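Putative NADPH-dependent oxidoreductase (PDB 3DB2) probably catalyses an NADPH-dependent oxidation or reduction of a substrate not yet identified, using a Rossmann-fold cofactor domain joined to a second, sheet-containing domain. Local coordinates at residues A250-L256 / H270-R276; S264-E269 / F297-L303; S149-S155 / V240-Y246; G123-R127 / D188-F192. All coordinates share one frame; numbering follows the deposited sequence. Where two conformers were deposited one is given.

Contacts 1 and 3 belong to one mixed sheet: strands 240-247 and 250-256 are neighbours in it, so the two strand pairs lie side by side, and one sheet face of each meets the second subunit. Contact 3 is almost wholly buried, with one carboxylate taking two side-chain donors on one face and a pair of phenylalanine rings on the other; contact 1 is only partly buried and has more charged side chains. Contact 4, close to the centre of the chain, joins the Rossmann domain to a helix beside that sheet through a salt bridge. Contact 2 is loop against helix start, partly exposed and mostly polar, and bonds to contact 4 through His302 and Ser125.

Contact 1 (A250-L256 / H270-R276); sequences ANLFYQL and HSTLIKR
Phe253 and Arg276 meet on the face that an antiparallel strand pair turns to the second subunit, within the large mixed sheet of the GFO/IDH/MocA-type C-terminal domain. Strands 250-256 and 271-276 run at 160° to each other, and three hydrogen-bonded pairs, Asn251 with Arg276, Phe253 with Ile274 and Gln255 with Thr272, give six backbone bonds. With CG anti to its carbonyl carbon (chi1 -52°), Phe253 swings its ring toward the arginine. It presents an edge, not a face: Phe253 CE2 stands over one face of the guanidinium, 3.8 Å from Arg276 NE, and the two planes are 71° apart. The same Phe253 CE2 touches Arg276 CB at 3.7 Å, so the arginine is met at both its root and its head. The guanidinium's N-H groups point to other partners, with NE in a salt bridge to Asp292 and NH1 bonded to Gly239 O of the second subunit, which should fix its rotation.

The opposite face carries Leu252, Tyr254, Leu273 and Lys275, with Met135 of helix 130-140 packed on Tyr254 and Leu273. Leu273 CD1 fits between its two apolar neighbours across the pair, 4.0 Å from both Leu252 CB and Tyr254 CB. Lys275, fully extended, runs past Leu252 and Ala250 to a salt bridge with Glu143. The Tyr254 ring lies obliquely to Ser271, with Tyr254 CE1 3.6 Å from Ser271 CB. A water in the plane of that ring is 2.6 Å from Tyr254 OH and donates to Ser271 OG, which also bonds Asp268 O.

Contact 2 (S264-E269 / F297-L303); sequences SDVTDE and FESVDHL
Asp268 reaches across to the backbone at Val300, whose N donates to Asp268 OD2 at 3.0 Å on the anti lone pair of that oxygen. The carboxylate stands steeply to the Phe297 ring, their planes 74° apart, with Asp268 OD1 3.5 Å from Phe297 CE1. At the other end Ser264 OG gives its proton to Asp301 OD1 over 2.6 Å, coming from the syn side but out of the carboxylate plane; Asp301 holds CG anti to the backbone N (chi1 -168°), which carries OD1 to the serine. Beside Ser264, His302 points NE2 at Thr267 OG1, which lies at the ring edge, nearly in plane, 3.3 Å away. A water accepts from Asp268 N and sits between Ser264 O and Val300 O.

Further partners set these groups in place. Gly130 N and Ala131 N, at the start of helix 130-140, also bond the Asp268 carboxylate and would probably steady its negative charge. His302 is held on both ring nitrogens, ND1 by Ser125 OG and NE2 additionally by Trp261 O, while Thr267 OG1 bonds Trp260 O. Asp301 OD1, besides taking the serine proton, accepts from Arg304 N: this is a side-chain N-cap, and it starts helix 302-316 directly after an inverse gamma turn centred on Asp301.

Contact 3 (S149-S155 / V240-Y246); sequences SIEAVFS and VFSINVY
Glu151 gathers two side chains of the facing strand on one carboxylate oxygen. Its CG lies anti to the carbonyl carbon (chi1 -55°) and the chain then runs extended, bringing OE1 across to Asn244 and Tyr246. Asn244 ND2 donates in its own amide plane, nearly in line with the C-O bond, at 3.2 Å from Glu151 OE1. Tyr246 OH comes instead from above the carboxylate plane, 42° out of it, and donates to Glu151 OE1 over 2.7 Å. The other oxygen, OE2, is bonded by Tyr230 OH of the second subunit. An alanine at Glu151 is likely to leave Asn244 ND2 and the Tyr246 hydroxyl without their shared acceptor and to break this link to the second subunit.

Farther along the same face, Ser242 OG packs on Val153 CB at 3.4 Å and shares a water with Glu151 O. The reverse face is apolar. Both Phe154 and Phe241 hold CG anti to the backbone N, and their rings form an edge-to-face pair with planes 65° apart. Phe241 CD2 stands 3.5 Å above the centre of the Phe154 ring. Ile150 lies alongside Ile243, CG2 to CG2 3.8 Å, and alongside Val245.

The two strands are antiparallel, in register, in the middle of the mixed sheet of the GFO/IDH/MocA-type C-terminal domain: strand 228-234 flanks 149-155, and 250-256 flanks 240-246. Helix 183-194 covers the apolar face, with Leu190 and Leu194 on Ile150 and Gln186 on Phe241 and Ile243.

Contact 4 (G123-R127 / D188-F192); sequences GHSSR and DNLQF
His124 lies over Asp188 where the loop after strand 120-123, the edge strand of the Rossmann sheet, meets helix 183-194 of the C-terminal domain, so the contact joins the two domains. Asp188 OD1 is above one face of the imidazole, toward the rim, and OD2 is 3.5 Å from His124 CB; ND1 of the ring bonds Cys122 O, which probably helps set its rotation. Next along the loop, Ser126 OG accepts from Asn189 ND2 at 3.1 Å, almost in the amide plane, and Gln186 OE1 takes a further bond from that nitrogen. This leaves Asn189 OD1 hydrogen-bonded to a water that also bonds Asp188 OD2 and accepts a weak bond from Arg127 N.

Arg127 carries most of the contact. A bend at chi3 (81°) lays its guanidinium side-on to the carboxylate. Arg127 NE meets the syn lone pair of Asp188 OD2 at 2.8 Å, and Arg127 NH2 reaches Asp188 OD1 at 3.0 Å. Both bonds are nearly straight, and the two planes are only 25° apart. NH1 is tied to Glu321, and Asn330 ND2 also bonds Asp188 OD1. A methionine in place of Arg127 would probably leave the buried Asp188 without its countercharge and Glu321 without its salt bridge. Phe192 covers one face of the guanidinium, its CB over the centre, and Arg127 CB makes a CH-pi contact with the face of the Phe192 ring, 4.0 Å from its centroid.

Contact 1 (A250-L256 / H270-R276)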
# COMPACT_ATOMS: atom_id res chain seq x y z
N ALA C 250 17.53 4.13 -1.07
CA ALA C 250 16.94 3.70 -2.34
C ALA C 250 15.62 2.96 -2.11
O ALA C 250 15.51 2.32 -1.06
CB ALA C 250 17.93 2.78 -3.07
N ASN C 251 14.73 3.04 -3.09
CA ASN C 251 13.50 2.22 -3.02
C ASN C 251 13.53 1.13 -4.09
O ASN C 251 14.09 1.33 -5.15
CB ASN C 251 12.30 3.11 -3.26
CG ASN C 251 12.14 4.20 -2.24
OD1 ASN C 251 12.46 4.07 -1.08
ND2 ASN C 251 11.61 5.34 -2.69
N LEU C 252 12.90 -0.01 -3.80
CA LEU C 252 12.73 -1.06 -4.79
C LEU C 252 11.25 -1.24 -5.13
O LEU C 252 10.42 -1.24 -4.20
CB LEU C 252 13.26 -2.37 -4.24
CG LEU C 252 14.66 -2.41 -3.68
CD1 LEU C 252 14.92 -3.73 -3.00
CD2 LEU C 252 15.65 -2.14 -4.81
N PHE C 253 10.99 -1.41 -6.40
CA PHE C 253 9.64 -1.68 -6.91
C PHE C 253 9.67 -2.95 -7.76
O PHE C 253 10.27 -2.99 -8.82
CB PHE C 253 9.11 -0.54 -7.77
CG PHE C 253 9.20 0.82 -7.12
CD1 PHE C 253 8.42 1.11 -6.02
CD2 PHE C 253 10.06 1.79 -7.64
CE1 PHE C 253 8.49 2.37 -5.44
CE2 PHE C 253 10.15 3.05 -7.04
CZ PHE C 253 9.39 3.31 -5.92
N TYR C 254 9.01 -3.98 -7.28
CA TYR C 254 8.91 -5.29 -7.92
C TYR C 254 7.46 -5.55 -8.34
O TYR C 254 6.54 -5.27 -7.57
CB TYR C 254 9.36 -6.38 -6.97
CG TYR C 254 9.18 -7.82 -7.37
CD1 TYR C 254 9.97 -8.40 -8.35
CD2 TYR C 254 8.22 -8.63 -6.76
CE1 TYR C 254 9.80 -9.72 -8.71
CE2 TYR C 254 8.07 -9.96 -7.12
CZ TYR C 254 8.86 -10.50 -8.10
OH TYR C 254 8.75 -11.82 -8.50
N GLN C 255 7.32 -6.07 -9.54
CA GLN C 255 6.09 -6.52 -10.15
C GLN C 255 6.27 -7.92 -10.74
O GLN C 255 7.26 -8.14 -11.43
CB GLN C 255 5.63 -5.59 -11.29
CG GLN C 255 4.96 -4.31 -10.88
CD GLN C 255 3.49 -4.44 -10.53
OE1 GLN C 255 2.86 -5.47 -10.77
NE2 GLN C 255 2.90 -3.40 -9.94
N LEU C 256 5.34 -8.82 -10.49
CA LEU C 256 5.38 -10.13 -11.15
C LEU C 256 4.09 -10.43 -11.90
O LEU C 256 3.03 -10.09 -11.38
CB LEU C 256 5.65 -11.19 -10.09
CG LEU C 256 5.51 -12.66 -10.51
CD1 LEU C 256 6.72 -13.02 -11.38
CD2 LEU C 256 5.35 -13.50 -9.26
N HIS C 270 9.32 -13.05 -16.17
CA HIS C 270 8.08 -12.29 -16.27
C HIS C 270 7.85 -11.43 -15.03
O HIS C 270 6.76 -11.30 -14.48
CB HIS C 270 6.93 -13.27 -16.55
CG HIS C 270 7.28 -13.98 -17.84
ND1 HIS C 270 6.72 -13.61 -19.04
CD2 HIS C 270 8.13 -14.99 -18.12
CE1 HIS C 270 7.20 -14.37 -20.01
NE2 HIS C 270 8.05 -15.23 -19.48
N SER C 271 8.96 -10.81 -14.61
CA SER C 271 8.94 -9.87 -13.47
C SER C 271 9.89 -8.72 -13.78
O SER C 271 10.72 -8.83 -14.67
CB SER C 271 9.30 -10.60 -12.18
OG SER C 271 10.67 -10.94 -12.09
N THR C 272 9.77 -7.63 -13.04
CA THR C 272 10.63 -6.47 -13.21
C THR C 272 10.98 -6.00 -11.78
O THR C 272 10.07 -6.01 -10.94
CB THR C 272 10.05 -5.22 -13.86
OG1 THR C 272 8.67 -5.10 -13.46
CG2 THR C 272 10.11 -5.26 -15.37
N LEU C 273 12.23 -5.63 -11.62
CA LEU C 273 12.65 -5.03 -10.35
C LEU C 273 13.30 -3.68 -10.70
O LEU C 273 14.19 -3.69 -11.53
CB LEU C 273 13.58 -5.92 -9.57
CG LEU C 273 14.19 -5.38 -8.26
CD1 LEU C 273 13.14 -5.03 -7.23
CD2 LEU C 273 15.21 -6.35 -7.69
N ILE C 274 12.83 -2.62 -10.05
CA ILE C 274 13.39 -1.30 -10.39
C ILE C 274 13.89 -0.70 -9.10
O ILE C 274 13.24 -0.85 -8.07
CB ILE C 274 12.34 -0.47 -11.12
CG1 ILE C 274 12.17 -0.87 -12.61
CG2 ILE C 274 12.61 1.01 -10.94
CD1 ILE C 274 13.10 -0.07 -13.51
N LYS C 275 15.06 -0.08 -9.12
CA LYS C 275 15.66 0.65 -8.04
C LYS C 275 15.53 2.16 -8.29
O LYS C 275 15.93 2.65 -9.34
CB LYS C 275 17.15 0.33 -7.90
CG LYS C 275 17.86 0.80 -6.66
CD LYS C 275 19.39 0.71 -6.84
CE LYS C 275 20.11 0.50 -5.52
NZ LYS C 275 21.58 0.63 -5.69
N ARG C 276 14.99 2.85 -7.31
CA ARG C 276 14.88 4.31 -7.36
C ARG C 276 15.91 4.89 -6.40
O ARG C 276 15.81 4.61 -5.20
CB ARG C 276 13.47 4.79 -7.02
CG ARG C 276 13.43 6.33 -6.94
CD ARG C 276 11.97 6.79 -6.74
NE ARG C 276 11.28 6.50 -8.00
CZ ARG C 276 10.00 6.82 -8.19
NH1 ARG C 276 9.34 7.43 -7.21
NH2 ARG C 276 9.43 6.52 -9.36
O HOH W 1 8.91 -3.01 -11.23
O HOH W 2 10.42 -12.96 -10.12

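Contact 2 (S264-E269 / F297-L303)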
# COMPACT_ATOMS: atom_id res chain seq x y z
N SER C 264 7.76 -22.55 -13.89
CA SER C 264 8.63 -22.20 -12.75
C SER C 264 10.06 -21.90 -13.19
O SER C 264 10.71 -21.05 -12.56
CB SER C 264 8.49 -23.19 -11.62
OG SER C 264 8.95 -24.44 -12.05
N ASP C 265 10.61 -22.48 -14.27
CA ASP C 265 11.95 -22.11 -14.64
C ASP C 265 12.07 -20.76 -15.33
O ASP C 265 13.21 -20.28 -15.50
CB ASP C 265 12.60 -23.14 -15.56
CG ASP C 265 11.84 -23.43 -16.83
OD1 ASP C 265 10.69 -22.97 -17.00
OD2 ASP C 265 12.42 -24.17 -17.67
N VAL C 266 10.98 -20.15 -15.72
CA VAL C 266 11.00 -18.84 -16.36
C VAL C 266 10.16 -17.77 -15.68
O VAL C 266 9.96 -16.65 -16.17
CB VAL C 266 10.55 -18.96 -17.84
CG1 VAL C 266 11.58 -19.68 -18.68
CG2 VAL C 266 9.21 -19.67 -17.96
N THR C 267 9.62 -18.07 -14.51
CA THR C 267 8.78 -17.13 -13.77
C THR C 267 9.49 -15.79 -13.55
O THR C 267 8.88 -14.74 -13.76
CB THR C 267 8.42 -17.68 -12.39
OG1 THR C 267 7.64 -18.87 -12.61
CG2 THR C 267 7.52 -16.75 -11.59
N ASP C 268 10.76 -15.86 -13.15
CA ASP C 268 11.50 -14.61 -12.94
C ASP C 268 11.60 -13.73 -14.17
O ASP C 268 11.79 -12.51 -14.06
CB ASP C 268 12.90 -14.94 -12.46
CG ASP C 268 13.04 -15.20 -10.97
OD1 ASP C 268 12.60 -14.34 -10.18
OD2 ASP C 268 13.58 -16.26 -10.57
N GLU C 269 11.53 -14.30 -15.37
CA GLU C 269 11.66 -13.51 -16.58
C GLU C 269 10.41 -12.68 -16.83
O GLU C 269 10.48 -11.72 -17.59
CB GLU C 269 11.89 -14.40 -17.82
CG GLU C 269 13.19 -15.17 -17.75
CD GLU C 269 13.48 -15.97 -19.02
OE1 GLU C 269 13.09 -15.54 -20.12
OE2 GLU C 269 14.11 -17.05 -18.91
N PHE C 297 18.80 -10.04 -12.61
CA PHE C 297 19.09 -11.11 -11.69
C PHE C 297 18.87 -12.47 -12.38
O PHE C 297 18.10 -12.58 -13.34
CB PHE C 297 18.21 -11.03 -10.41
CG PHE C 297 16.74 -10.84 -10.73
CD1 PHE C 297 15.92 -11.91 -11.06
CD2 PHE C 297 16.18 -9.57 -10.72
CE1 PHE C 297 14.60 -11.70 -11.37
CE2 PHE C 297 14.86 -9.37 -11.05
CZ PHE C 297 14.06 -10.44 -11.39
N GLU C 298 19.54 -13.52 -11.91
CA GLU C 298 19.36 -14.81 -12.54
C GLU C 298 18.01 -15.39 -12.12
O GLU C 298 17.52 -15.14 -11.01
CB GLU C 298 20.43 -15.83 -12.15
CG GLU C 298 21.85 -15.51 -12.61
CD GLU C 298 21.96 -15.30 -14.11
OE1 GLU C 298 21.79 -16.28 -14.88
OE2 GLU C 298 22.23 -14.15 -14.51
N SER C 299 17.45 -16.19 -13.00
CA SER C 299 16.21 -16.92 -12.74
C SER C 299 16.52 -18.11 -11.84
O SER C 299 17.62 -18.64 -11.93
CB SER C 299 15.59 -17.41 -14.05
OG SER C 299 15.19 -16.33 -14.86
N VAL C 300 15.54 -18.51 -11.05
CA VAL C 300 15.56 -19.66 -10.19
C VAL C 300 14.23 -20.39 -10.38
O VAL C 300 13.18 -19.72 -10.30
CB VAL C 300 15.68 -19.28 -8.69
CG1 VAL C 300 15.69 -20.49 -7.78
CG2 VAL C 300 16.93 -18.44 -8.49
N ASP C 301 14.33 -21.69 -10.63
CA ASP C 301 13.20 -22.60 -10.77
C ASP C 301 12.62 -22.85 -9.36
O ASP C 301 12.98 -23.81 -8.69
CB ASP C 301 13.58 -23.92 -11.43
CG ASP C 301 12.36 -24.74 -11.82
OD1 ASP C 301 11.33 -24.59 -11.13
OD2 ASP C 301 12.39 -25.50 -12.82
N HIS C 302 11.75 -21.93 -8.95
CA HIS C 302 11.28 -21.85 -7.56
C HIS C 302 10.64 -23.15 -7.09
O HIS C 302 10.81 -23.56 -5.94
CB HIS C 302 10.36 -20.65 -7.43
CG HIS C 302 9.09 -20.58 -8.20
ND1 HIS C 302 7.85 -20.87 -7.66
CD2 HIS C 302 8.85 -20.25 -9.49
CE1 HIS C 302 6.92 -20.72 -8.57
NE2 HIS C 302 7.50 -20.34 -9.71
N LEU C 303 9.91 -23.83 -7.98
CA LEU C 303 9.20 -25.04 -7.52
C LEU C 303 10.16 -26.21 -7.47
O LEU C 303 10.17 -27.04 -6.56
CB LEU C 303 8.01 -25.33 -8.44
CG LEU C 303 6.96 -24.24 -8.58
CD1 LEU C 303 5.83 -24.71 -9.50
CD2 LEU C 303 6.42 -23.85 -7.21
O HOH W 3 11.96 -18.32 -12.50

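Contact 3 (S149-S155 / V240-Y246)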
# COMPACT_ATOMS: atom_id res chain seq x y z
N SER C 149 9.61 0.81 5.57
CA SER C 149 8.34 0.12 5.32
C SER C 149 8.37 -0.65 3.99
O SER C 149 9.19 -0.42 3.11
CB SER C 149 7.19 1.11 5.31
OG SER C 149 7.25 2.04 4.25
N ILE C 150 7.41 -1.58 3.87
CA ILE C 150 7.21 -2.36 2.67
C ILE C 150 5.71 -2.38 2.35
O ILE C 150 4.90 -2.40 3.26
CB ILE C 150 7.75 -3.79 2.78
CG1 ILE C 150 9.27 -3.84 2.87
CG2 ILE C 150 7.23 -4.67 1.64
CD1 ILE C 150 9.77 -5.24 3.19
N GLU C 151 5.37 -2.37 1.06
CA GLU C 151 3.99 -2.54 0.64
C GLU C 151 3.91 -3.74 -0.32
O GLU C 151 4.64 -3.70 -1.30
CB GLU C 151 3.44 -1.31 -0.09
CG GLU C 151 3.59 -0.06 0.76
CD GLU C 151 3.66 1.20 -0.11
OE1 GLU C 151 3.85 1.10 -1.34
OE2 GLU C 151 3.57 2.28 0.50
N ALA C 152 3.10 -4.71 0.01
CA ALA C 152 2.99 -5.95 -0.75
C ALA C 152 1.55 -6.09 -1.22
O ALA C 152 0.64 -5.70 -0.46
CB ALA C 152 3.40 -7.15 0.08
N VAL C 153 1.33 -6.59 -2.43
CA VAL C 153 -0.04 -6.74 -2.92
C VAL C 153 -0.14 -8.08 -3.63
O VAL C 153 0.78 -8.43 -4.36
CB VAL C 153 -0.44 -5.63 -3.90
CG1 VAL C 153 -1.82 -5.88 -4.52
CG2 VAL C 153 -0.41 -4.28 -3.20
N PHE C 154 -1.24 -8.79 -3.41
CA PHE C 154 -1.48 -10.00 -4.22
C PHE C 154 -3.02 -10.00 -4.44
O PHE C 154 -3.80 -10.08 -3.52
CB PHE C 154 -0.95 -11.25 -3.60
CG PHE C 154 -0.82 -12.47 -4.54
CD1 PHE C 154 -1.33 -12.47 -5.81
CD2 PHE C 154 -0.18 -13.61 -4.07
CE1 PHE C 154 -1.23 -13.56 -6.68
CE2 PHE C 154 -0.07 -14.71 -4.90
CZ PHE C 154 -0.61 -14.69 -6.18
N SER C 155 -3.38 -9.85 -5.70
CA SER C 155 -4.78 -9.79 -6.09
C SER C 155 -5.04 -10.50 -7.42
O SER C 155 -4.17 -10.68 -8.27
CB SER C 155 -5.26 -8.35 -6.25
OG SER C 155 -4.71 -7.76 -7.42
N VAL C 240 -2.53 -8.63 -9.77
CA VAL C 240 -1.38 -7.82 -9.40
C VAL C 240 -0.59 -8.63 -8.35
O VAL C 240 -1.25 -9.19 -7.46
CB VAL C 240 -1.67 -6.47 -8.74
CG1 VAL C 240 -0.38 -5.74 -8.32
CG2 VAL C 240 -2.52 -5.59 -9.63
N PHE C 241 0.72 -8.65 -8.51
CA PHE C 241 1.65 -9.17 -7.51
C PHE C 241 2.80 -8.14 -7.46
O PHE C 241 3.59 -8.11 -8.40
CB PHE C 241 2.19 -10.55 -7.79
CG PHE C 241 3.02 -11.24 -6.73
CD1 PHE C 241 4.28 -10.80 -6.32
CD2 PHE C 241 2.54 -12.39 -6.11
CE1 PHE C 241 5.05 -11.41 -5.36
CE2 PHE C 241 3.29 -13.01 -5.13
CZ PHE C 241 4.52 -12.54 -4.74
N SER C 242 2.85 -7.41 -6.35
CA SER C 242 3.89 -6.38 -6.23
C SER C 242 4.46 -6.30 -4.82
O SER C 242 3.82 -6.70 -3.85
CB SER C 242 3.31 -5.04 -6.66
OG SER C 242 2.18 -4.69 -5.90
N ILE C 243 5.70 -5.79 -4.73
CA ILE C 243 6.38 -5.52 -3.49
C ILE C 243 7.17 -4.21 -3.69
O ILE C 243 7.94 -4.09 -4.65
CB ILE C 243 7.34 -6.64 -3.07
CG1 ILE C 243 6.70 -8.03 -3.09
CG2 ILE C 243 7.99 -6.39 -1.71
CD1 ILE C 243 7.57 -9.14 -2.56
N ASN C 244 6.93 -3.26 -2.80
CA ASN C 244 7.63 -1.98 -2.82
C ASN C 244 8.36 -1.94 -1.47
O ASN C 244 7.76 -2.13 -0.42
CB ASN C 244 6.74 -0.76 -2.93
CG ASN C 244 5.85 -0.79 -4.17
OD1 ASN C 244 6.31 -1.19 -5.22
ND2 ASN C 244 4.62 -0.36 -4.05
N VAL C 245 9.64 -1.69 -1.52
CA VAL C 245 10.50 -1.56 -0.36
C VAL C 245 11.08 -0.13 -0.35
O VAL C 245 11.66 0.27 -1.35
CB VAL C 245 11.65 -2.56 -0.42
CG1 VAL C 245 12.48 -2.51 0.84
CG2 VAL C 245 11.10 -3.97 -0.65
N TYR C 246 10.91 0.54 0.77
CA TYR C 246 11.37 1.91 0.95
C TYR C 246 12.60 1.88 1.87
O TYR C 246 12.46 1.42 3.01
CB TYR C 246 10.24 2.74 1.57
CG TYR C 246 9.04 2.74 0.62
CD1 TYR C 246 9.03 3.56 -0.49
CD2 TYR C 246 7.93 1.92 0.83
CE1 TYR C 246 7.95 3.57 -1.36
CE2 TYR C 246 6.86 1.96 -0.05
CZ TYR C 246 6.86 2.77 -1.15
OH TYR C 246 5.79 2.81 -2.06
O HOH W 4 3.00 -3.30 -3.62

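Contact 4 (G123-R127 / D188-F192)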
# COMPACT_ATOMS: atom_id res chain seq x y z
N GLY C 123 6.18 -25.55 1.57
CA GLY C 123 6.57 -24.89 0.38
C GLY C 123 5.90 -23.56 0.12
O GLY C 123 4.88 -23.50 -0.54
N HIS C 124 6.52 -22.48 0.57
CA HIS C 124 6.30 -21.10 0.15
C HIS C 124 7.40 -20.72 -0.84
O HIS C 124 8.50 -20.34 -0.44
CB HIS C 124 6.34 -20.15 1.33
CG HIS C 124 5.52 -20.55 2.51
ND1 HIS C 124 5.77 -21.65 3.29
CD2 HIS C 124 4.43 -19.96 3.03
CE1 HIS C 124 4.87 -21.72 4.25
NE2 HIS C 124 4.05 -20.70 4.11
N SER C 125 7.18 -20.86 -2.15
CA SER C 125 8.33 -20.85 -3.06
C SER C 125 8.68 -19.48 -3.59
O SER C 125 9.71 -19.35 -4.22
CB SER C 125 8.08 -21.80 -4.25
OG SER C 125 7.09 -21.25 -5.11
N SER C 126 7.82 -18.48 -3.37
CA SER C 126 8.08 -17.12 -3.84
C SER C 126 9.41 -16.55 -3.36
O SER C 126 10.09 -15.81 -4.08
CB SER C 126 6.92 -16.17 -3.41
OG SER C 126 7.01 -14.96 -4.13
N ARG C 127 9.80 -16.86 -2.11
CA ARG C 127 11.02 -16.35 -1.53
C ARG C 127 12.23 -16.90 -2.29
O ARG C 127 13.30 -16.31 -2.19
CB ARG C 127 11.20 -16.68 -0.05
CG ARG C 127 11.28 -18.13 0.35
CD ARG C 127 11.92 -18.31 1.70
NE ARG C 127 10.98 -18.07 2.80
CZ ARG C 127 11.43 -18.04 4.06
NH1 ARG C 127 12.71 -18.22 4.33
NH2 ARG C 127 10.64 -17.83 5.11
N ASP C 188 4.88 -14.68 3.89
CA ASP C 188 6.18 -15.36 3.93
C ASP C 188 7.25 -14.44 3.33
O ASP C 188 8.32 -14.34 3.96
CB ASP C 188 6.15 -16.70 3.22
CG ASP C 188 7.48 -17.41 3.46
OD1 ASP C 188 7.72 -17.84 4.62
OD2 ASP C 188 8.25 -17.48 2.49
N ASN C 189 6.98 -13.81 2.19
CA ASN C 189 7.98 -12.89 1.65
C ASN C 189 8.35 -11.82 2.66
O ASN C 189 9.52 -11.47 2.79
CB ASN C 189 7.50 -12.24 0.35
CG ASN C 189 7.50 -13.26 -0.78
OD1 ASN C 189 8.19 -14.27 -0.71
ND2 ASN C 189 6.72 -12.94 -1.81
N LEU C 190 7.37 -11.28 3.38
CA LEU C 190 7.60 -10.18 4.32
C LEU C 190 8.46 -10.58 5.50
O LEU C 190 9.34 -9.86 5.95
CB LEU C 190 6.25 -9.65 4.83
CG LEU C 190 5.49 -8.80 3.79
CD1 LEU C 190 4.04 -8.58 4.21
CD2 LEU C 190 6.20 -7.47 3.61
N GLN C 191 8.23 -11.77 6.05
CA GLN C 191 9.05 -12.21 7.19
C GLN C 191 10.38 -12.76 6.72
O GLN C 191 11.36 -12.72 7.46
CB GLN C 191 8.22 -13.19 8.02
CG GLN C 191 7.01 -12.50 8.67
CD GLN C 191 6.25 -13.37 9.66
OE1 GLN C 191 6.17 -13.12 10.86
NE2 GLN C 191 5.61 -14.44 9.19
N PHE C 192 10.47 -13.26 5.49
CA PHE C 192 11.76 -13.60 4.89
C PHE C 192 12.65 -12.36 4.77
O PHE C 192 13.84 -12.32 5.10
CB PHE C 192 11.54 -14.21 3.52
CG PHE C 192 12.76 -14.28 2.63
CD1 PHE C 192 13.83 -15.07 3.03
CD2 PHE C 192 12.84 -13.58 1.43
CE1 PHE C 192 14.95 -15.15 2.24
CE2 PHE C 192 13.98 -13.64 0.65
CZ PHE C 192 15.03 -14.44 1.07
O HOH W 5 7.50 -17.04 -0.11